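Local coordinates for carbohydrate binding module family 33 and 10 domain protein (Teredinibacter turnerae, PDB 6RW7), which is a copper-dependent AA10 lytic polysaccharide monooxygenase, probably acting on cellulose by oxidative cleavage, seen here as its catalytic domain, at residues 65-69 with 79-83. Residues are numbered along the deposited sequence; the frame is centred on the assembly and turned at random.
Sequences EHVCG and PYDTP
Asp81 sets its carboxylate against the backbone turn at Cys68 and Gly69, where Asp81 OD1 accepts the N-H of Gly69, N to OD1 2.8 Å. The bond is bent, 151° at the hydrogen, and arrives on the syn side of the carboxylate, tilted 29° from its plane. Water 1 donates to Asp81 OD1 across 2.7 Å from its oxygen and in turn accepts the N-H of Cys68, whose direct line to OD1 is too poorly angled for a hydrogen bond. OD2 takes the N-H of Ala78, just before 79-83, so both carboxylate oxygens are held. The His66 ring lies obliquely beside the carboxylate, the two planes 26° apart; His66 CB touches Asp81 OD1 at 3.5 Å, while His66 ND1 hydrogen-bonds to Glu130. Cys68 CB packs 3.5 Å from Tyr80 O, a carbonyl that also accepts a hydrogen bond from Arg10, as Tyr80 OH hydrogen-bonds to Cys14 O. Within the 3-10 turn 79-81, Pro79 O receives Thr82 N and OG1 from one face. An alanine in place of Asp81 would probably leave the amides of Gly69 and Ala78 without their acceptor and water 1 poorly held. One buried carboxylate thus ties together two parts of the long loop between strands 52-54 and 89-90 of the AA10 catalytic domain, which the Cys68–Cys198 disulfide links to strand 193-202 of the mixed sheet, and backbone N-H groups and a water probably stabilise its negative charge.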
# COMPACT_ATOMS: atom_id res chain seq x y z
N GLU A 65 -14.21 3.95 6.64
CA GLU A 65 -13.90 3.64 8.06
C GLU A 65 -12.42 3.29 8.17
O GLU A 65 -11.77 3.68 9.17
CB GLU A 65 -14.71 2.45 8.58
N HIS A 66 -11.91 2.57 7.18
CA HIS A 66 -10.54 2.00 7.23
C HIS A 66 -9.64 2.64 6.18
O HIS A 66 -10.11 3.10 5.12
CB HIS A 66 -10.59 0.48 7.04
CG HIS A 66 -11.54 -0.23 7.95
ND1 HIS A 66 -11.20 -0.57 9.26
CD2 HIS A 66 -12.81 -0.66 7.75
CE1 HIS A 66 -12.25 -1.19 9.81
NE2 HIS A 66 -13.24 -1.26 8.90
N VAL A 67 -8.35 2.66 6.49
CA VAL A 67 -7.31 3.20 5.58
C VAL A 67 -6.82 2.09 4.65
O VAL A 67 -7.19 2.08 3.47
CB VAL A 67 -6.19 3.83 6.41
CG1 VAL A 67 -5.04 4.23 5.51
CG2 VAL A 67 -6.72 5.01 7.24
N CYS A 68 -6.00 1.17 5.14
CA CYS A 68 -5.23 0.25 4.26
C CYS A 68 -6.19 -0.64 3.45
O CYS A 68 -5.87 -0.90 2.29
CB CYS A 68 -4.23 -0.57 5.05
SG CYS A 68 -3.02 0.51 5.85
N GLY A 69 -7.29 -1.09 4.06
CA GLY A 69 -8.26 -1.96 3.38
C GLY A 69 -9.22 -1.16 2.51
O GLY A 69 -9.93 -1.75 1.69
N PRO A 79 -7.25 -7.95 6.25
CA PRO A 79 -6.13 -8.36 7.11
C PRO A 79 -5.21 -7.17 7.41
O PRO A 79 -4.68 -7.04 8.49
CB PRO A 79 -5.45 -9.43 6.25
CG PRO A 79 -6.59 -10.04 5.47
CD PRO A 79 -7.48 -8.88 5.12
N TYR A 80 -5.03 -6.30 6.40
CA TYR A 80 -4.04 -5.20 6.40
C TYR A 80 -4.51 -4.02 7.24
O TYR A 80 -3.70 -3.10 7.45
CB TYR A 80 -3.67 -4.87 4.95
CG TYR A 80 -3.17 -6.13 4.27
CD1 TYR A 80 -1.96 -6.69 4.66
CD2 TYR A 80 -3.97 -6.83 3.39
CE1 TYR A 80 -1.53 -7.90 4.16
CE2 TYR A 80 -3.56 -8.05 2.89
CZ TYR A 80 -2.34 -8.59 3.27
OH TYR A 80 -1.94 -9.79 2.77
N ASP A 81 -5.74 -4.05 7.75
CA ASP A 81 -6.26 -3.03 8.70
C ASP A 81 -5.92 -3.42 10.13
O ASP A 81 -5.99 -2.54 10.99
CB ASP A 81 -7.77 -2.85 8.55
CG ASP A 81 -8.14 -2.24 7.22
OD1 ASP A 81 -7.50 -1.22 6.84
OD2 ASP A 81 -9.07 -2.78 6.58
N THR A 82 -5.59 -4.68 10.40
CA THR A 82 -5.38 -5.19 11.77
C THR A 82 -4.39 -4.30 12.53
O THR A 82 -3.25 -4.14 12.10
CB THR A 82 -4.88 -6.64 11.71
OG1 THR A 82 -5.81 -7.39 10.92
CG2 THR A 82 -4.76 -7.25 13.09
N PRO A 83 -4.74 -3.77 13.72
CA PRO A 83 -3.73 -3.16 14.58
C PRO A 83 -2.67 -4.18 14.98
O PRO A 83 -3.01 -5.29 15.43
CB PRO A 83 -4.53 -2.67 15.80
CG PRO A 83 -5.94 -2.55 15.29
CD PRO A 83 -6.09 -3.69 14.31
O HOH W 1 -5.84 0.50 8.04